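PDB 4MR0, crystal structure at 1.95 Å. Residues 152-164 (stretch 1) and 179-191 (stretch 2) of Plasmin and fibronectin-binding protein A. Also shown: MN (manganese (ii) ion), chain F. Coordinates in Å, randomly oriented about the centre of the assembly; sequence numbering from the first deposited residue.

Stretch 1 152-164: YFPEGTYLVKEIV
Stretch 2 (179-191) TILNGINIKNHPS

How do the two backbones run? Strand 156-160 and strand 179-182 lie side by side in a parallel ladder, their N-to-C directions 29° apart and their axes 4.5 Å apart at closest approach. Register is direct: the CA atoms of Thr-157 and Thr-179 are 4.7 Å apart, those of Tyr-158 and Ile-180 4.7 Å, those of Leu-159 and Leu-181 4.5 Å, while the CA atoms of Val-160 and Asn-182 have spread to 5.7 Å. Phi/psi values are extended, for instance -124/117 at Thr-157 and -98/120 at Leu-181. Gly-156 enters the strand at 147/-178, where a CB would jam against the preceding carbonyl. Gly-183 turns out of its strand at -114/18, and Ile-186 to His-189 form a type II turn.

Which bonds hold the ladder? As is usual for parallel strands, Thr-179, Tyr-158, Leu-181 and Val-160 each bond to the two residues flanking their opposite number, while Gly-156 and Gly-183 close the ladder with one bond each. Thr-179 N donates to Gly-156 O (2.8 Å), Tyr-158 N to Thr-179 O (2.7 Å), Leu-181 N to Tyr-158 O (2.8 Å) and Val-160 N to Leu-181 O (3.1 Å). Gly-183 N continues the series to Val-160 O at 2.8 Å, but its angle is only 130° as the chain turns. Beyond it, water 1 donates to Lys-161 O (3.0 Å) and accepts from Asn-185 N (3.0 Å), bridging the stretches where the ladder ends.

What meets on the two faces? Thr-157, Leu-159, Thr-179 and Leu-181 share one face. Both leucines are t,p, bringing Leu-159 CD1 to 4.0 Å from Leu-181 CD2, while Thr-157 CG2 (chi1 m) sits 3.9 Å from Leu-181 CB. Leu-159 CD1 also covers Gly-183 CA at 3.7 Å, and a CB on that glycine would clash with this methyl and with Val-160 O. Tyr-158, Val-160, Ile-180 and Asn-182 occupy the other face. Ile-180 (m,t) places CD1 4.3 Å from Phe-153 CE2, and Tyr-158 (chi1 m) folds back so that its OH donates to Pro-154 O at 2.6 Å. Asn-182 (chi1 t) braces its own loop: its OD1 accepts from Ile-184 N at 3.0 Å.

What joins the loops beyond the strands? A manganese ion binds Glu-162 OE2 at 2.2 Å and His-189 NE2 at 2.3 Å, along with waters 2, 3 and 4 and one atom from elsewhere in the structure. Glu-162 OE2 and His-189 NE2 stand 3.4 Å apart because both are ligands of the metal, not because they bond to each other. Glu-162 has chi1 -112° and chi2 -74°; its OE1 accepts from Ile-163 N (2.7 Å) and from water 2 (2.7 Å), which steadies the carboxylate. The imidazole (chi1 t, chi2 -70°) is oriented by His-189 ND1 donating to Pro-190 O at 2.7 Å. Ile-163 (m,t) packs beside the site, with CD1 3.8 Å from His-189 CE1 and CG1 4.3 Å from Ile-184 CD1.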

# COMPACT_ATOMS: atom_id res chain seq x y z
N TYR A 152 9.31 26.06 9.79
CA TYR A 152 10.32 25.18 10.36
C TYR A 152 9.98 24.69 11.76
O TYR A 152 9.35 25.40 12.55
CB TYR A 152 11.68 25.90 10.39
CG TYR A 152 12.81 25.04 10.92
CD1 TYR A 152 13.28 23.95 10.20
CD2 TYR A 152 13.40 25.33 12.15
CE1 TYR A 152 14.31 23.15 10.69
CE2 TYR A 152 14.43 24.54 12.66
CZ TYR A 152 14.88 23.45 11.93
OH TYR A 152 15.89 22.66 12.43
N PHE A 153 10.41 23.46 12.07
CA PHE A 153 10.18 22.85 13.37
C PHE A 153 11.51 22.50 14.03
O PHE A 153 12.21 21.58 13.59
CB PHE A 153 9.37 21.55 13.24
CG PHE A 153 7.92 21.75 12.88
CD1 PHE A 153 7.55 22.12 11.58
CD2 PHE A 153 6.92 21.53 13.82
CE1 PHE A 153 6.21 22.26 11.23
CE2 PHE A 153 5.57 21.66 13.48
CZ PHE A 153 5.21 22.03 12.19
N PRO A 154 11.89 23.24 15.08
CA PRO A 154 13.15 22.98 15.80
C PRO A 154 13.03 21.66 16.57
O PRO A 154 11.94 21.09 16.69
CB PRO A 154 13.26 24.17 16.75
CG PRO A 154 12.55 25.27 16.00
CD PRO A 154 11.33 24.54 15.47
N GLU A 155 14.15 21.18 17.11
CA GLU A 155 14.15 19.94 17.88
C GLU A 155 13.07 20.05 18.96
O GLU A 155 12.86 21.12 19.53
CB GLU A 155 15.50 19.73 18.56
CG GLU A 155 15.58 18.44 19.36
CD GLU A 155 16.86 18.32 20.17
OE1 GLU A 155 17.92 18.80 19.68
OE2 GLU A 155 16.82 17.74 21.28
N GLY A 156 12.40 18.94 19.24
CA GLY A 156 11.36 18.95 20.26
C GLY A 156 10.23 18.00 19.97
O GLY A 156 10.25 17.27 18.98
N THR A 157 9.23 17.99 20.85
CA THR A 157 8.07 17.13 20.67
C THR A 157 6.85 18.05 20.68
O THR A 157 6.56 18.71 21.67
CB THR A 157 7.95 16.09 21.79
OG1 THR A 157 9.16 15.31 21.82
CG2 THR A 157 6.78 15.16 21.54
N TYR A 158 6.14 18.08 19.55
CA TYR A 158 4.99 18.94 19.40
C TYR A 158 3.67 18.20 19.50
O TYR A 158 3.24 17.54 18.56
CB TYR A 158 5.09 19.66 18.06
CG TYR A 158 6.38 20.43 17.93
CD1 TYR A 158 6.49 21.74 18.39
CD2 TYR A 158 7.52 19.82 17.39
CE1 TYR A 158 7.69 22.43 18.33
CE2 TYR A 158 8.73 20.51 17.32
CZ TYR A 158 8.81 21.81 17.79
OH TYR A 158 10.00 22.49 17.73
N LEU A 159 3.03 18.30 20.66
CA LEU A 159 1.76 17.65 20.90
C LEU A 159 0.63 18.43 20.22
O LEU A 159 0.62 19.66 20.26
CB LEU A 159 1.48 17.58 22.40
CG LEU A 159 0.07 17.16 22.83
CD1 LEU A 159 -0.13 15.68 22.55
CD2 LEU A 159 -0.14 17.46 24.32
N VAL A 160 -0.30 17.72 19.59
CA VAL A 160 -1.46 18.38 18.98
C VAL A 160 -2.72 17.66 19.46
O VAL A 160 -2.79 16.44 19.44
CB VAL A 160 -1.42 18.37 17.42
CG1 VAL A 160 -0.25 19.22 16.94
CG2 VAL A 160 -1.35 16.95 16.88
N LYS A 161 -3.70 18.43 19.92
CA LYS A 161 -4.93 17.83 20.42
C LYS A 161 -6.08 17.90 19.42
O LYS A 161 -7.21 17.48 19.73
CB LYS A 161 -5.33 18.47 21.74
CG LYS A 161 -4.36 18.16 22.88
CD LYS A 161 -5.04 18.37 24.22
CE LYS A 161 -4.09 18.10 25.38
NZ LYS A 161 -4.83 18.16 26.68
N GLU A 162 -5.80 18.42 18.24
CA GLU A 162 -6.77 18.50 17.16
C GLU A 162 -6.01 18.48 15.84
O GLU A 162 -4.78 18.60 15.82
CB GLU A 162 -7.63 19.77 17.25
CG GLU A 162 -9.11 19.51 17.60
CD GLU A 162 -9.94 18.94 16.44
OE1 GLU A 162 -9.39 18.71 15.34
OE2 GLU A 162 -11.16 18.74 16.62
N ILE A 163 -6.75 18.33 14.75
CA ILE A 163 -6.20 18.25 13.40
C ILE A 163 -5.57 19.55 12.92
O ILE A 163 -6.10 20.64 13.15
CB ILE A 163 -7.31 17.86 12.39
CG1 ILE A 163 -7.98 16.55 12.84
CG2 ILE A 163 -6.74 17.72 10.99
CD1 ILE A 163 -9.24 16.21 12.06
N VAL A 164 -4.43 19.42 12.25
CA VAL A 164 -3.70 20.54 11.67
C VAL A 164 -4.05 20.53 10.18
O VAL A 164 -4.07 19.47 9.55
CB VAL A 164 -2.18 20.36 11.83
CG1 VAL A 164 -1.44 21.48 11.10
CG2 VAL A 164 -1.81 20.34 13.31
N THR A 179 9.63 15.85 16.67
CA THR A 179 8.60 14.83 16.64
C THR A 179 7.21 15.44 16.82
O THR A 179 6.98 16.22 17.75
CB THR A 179 8.80 13.77 17.76
OG1 THR A 179 10.00 13.04 17.53
CG2 THR A 179 7.62 12.81 17.80
N ILE A 180 6.29 15.10 15.93
CA ILE A 180 4.93 15.60 16.06
C ILE A 180 4.17 14.50 16.79
O ILE A 180 4.09 13.37 16.30
CB ILE A 180 4.34 15.90 14.67
CG1 ILE A 180 5.06 17.12 14.09
CG2 ILE A 180 2.84 16.17 14.77
CD1 ILE A 180 4.57 17.56 12.75
N LEU A 181 3.65 14.81 17.97
CA LEU A 181 2.94 13.82 18.77
C LEU A 181 1.42 13.89 18.64
O LEU A 181 0.80 14.91 18.96
CB LEU A 181 3.33 13.97 20.25
CG LEU A 181 2.66 13.02 21.25
CD1 LEU A 181 3.00 11.57 20.92
CD2 LEU A 181 3.13 13.38 22.67
N ASN A 182 0.82 12.80 18.17
CA ASN A 182 -0.63 12.78 18.01
C ASN A 182 -1.38 12.67 19.33
O ASN A 182 -1.37 11.62 19.99
CB ASN A 182 -1.04 11.62 17.10
CG ASN A 182 -2.54 11.54 16.94
OD1 ASN A 182 -3.24 12.53 17.12
ND2 ASN A 182 -3.04 10.35 16.59
N GLY A 183 -2.05 13.76 19.71
CA GLY A 183 -2.82 13.78 20.94
C GLY A 183 -4.30 13.92 20.67
O GLY A 183 -5.07 14.29 21.56
N ILE A 184 -4.71 13.63 19.44
CA ILE A 184 -6.12 13.73 19.05
C ILE A 184 -6.87 12.51 19.59
O ILE A 184 -6.78 11.41 19.03
CB ILE A 184 -6.24 13.80 17.52
CG1 ILE A 184 -5.29 14.87 16.98
CG2 ILE A 184 -7.67 14.16 17.12
CD1 ILE A 184 -5.09 14.83 15.47
N ASN A 185 -7.61 12.72 20.67
CA ASN A 185 -8.36 11.65 21.32
C ASN A 185 -9.81 12.10 21.47
O ASN A 185 -10.26 12.45 22.57
CB ASN A 185 -7.72 11.35 22.68
CG ASN A 185 -8.45 10.27 23.46
OD1 ASN A 185 -8.72 9.19 22.94
ND2 ASN A 185 -8.77 10.57 24.71
N ILE A 186 -10.54 12.06 20.36
CA ILE A 186 -11.93 12.49 20.31
C ILE A 186 -12.87 11.37 19.87
O ILE A 186 -12.61 10.66 18.89
CB ILE A 186 -12.06 13.70 19.34
CG1 ILE A 186 -11.10 14.81 19.78
CG2 ILE A 186 -13.47 14.23 19.31
CD1 ILE A 186 -10.98 15.96 18.79
N LYS A 187 -13.96 11.20 20.60
CA LYS A 187 -14.95 10.17 20.32
C LYS A 187 -15.67 10.39 18.99
O LYS A 187 -16.01 11.52 18.65
CB LYS A 187 -15.99 10.16 21.45
CG LYS A 187 -16.97 9.01 21.41
CD LYS A 187 -16.29 7.72 21.83
CE LYS A 187 -17.26 6.56 21.79
NZ LYS A 187 -16.61 5.30 22.23
N ASN A 188 -15.90 9.32 18.23
CA ASN A 188 -16.61 9.42 16.95
C ASN A 188 -15.93 10.47 16.07
O ASN A 188 -16.61 11.21 15.34
CB ASN A 188 -18.06 9.83 17.22
CG ASN A 188 -18.95 9.68 15.99
OD1 ASN A 188 -19.90 10.45 15.80
ND2 ASN A 188 -18.68 8.67 15.18
N HIS A 189 -14.60 10.51 16.12
CA HIS A 189 -13.84 11.52 15.39
C HIS A 189 -12.51 10.94 14.91
O HIS A 189 -11.90 10.11 15.59
CB HIS A 189 -13.62 12.69 16.36
CG HIS A 189 -13.03 13.92 15.76
ND1 HIS A 189 -11.72 13.98 15.31
CD2 HIS A 189 -13.53 15.17 15.62
CE1 HIS A 189 -11.45 15.22 14.93
NE2 HIS A 189 -12.53 15.96 15.11
N PRO A 190 -12.05 11.36 13.72
CA PRO A 190 -10.78 10.82 13.24
C PRO A 190 -9.59 11.27 14.09
O PRO A 190 -9.65 12.31 14.76
CB PRO A 190 -10.70 11.33 11.80
CG PRO A 190 -11.51 12.60 11.83
CD PRO A 190 -12.69 12.22 12.70
N SER A 191 -8.52 10.48 14.07
CA SER A 191 -7.32 10.81 14.82
C SER A 191 -6.18 10.80 13.80
O SER A 191 -5.29 9.95 13.83
CB SER A 191 -7.07 9.77 15.92
OG SER A 191 -5.95 10.11 16.72
MN MN F . -12.86 18.25 15.34
O HOH W 1 -7.70 15.47 21.85
O HOH W 2 -11.38 18.81 13.56
O HOH W 3 -14.20 17.99 17.31
O HOH W 4 -13.20 20.50 15.33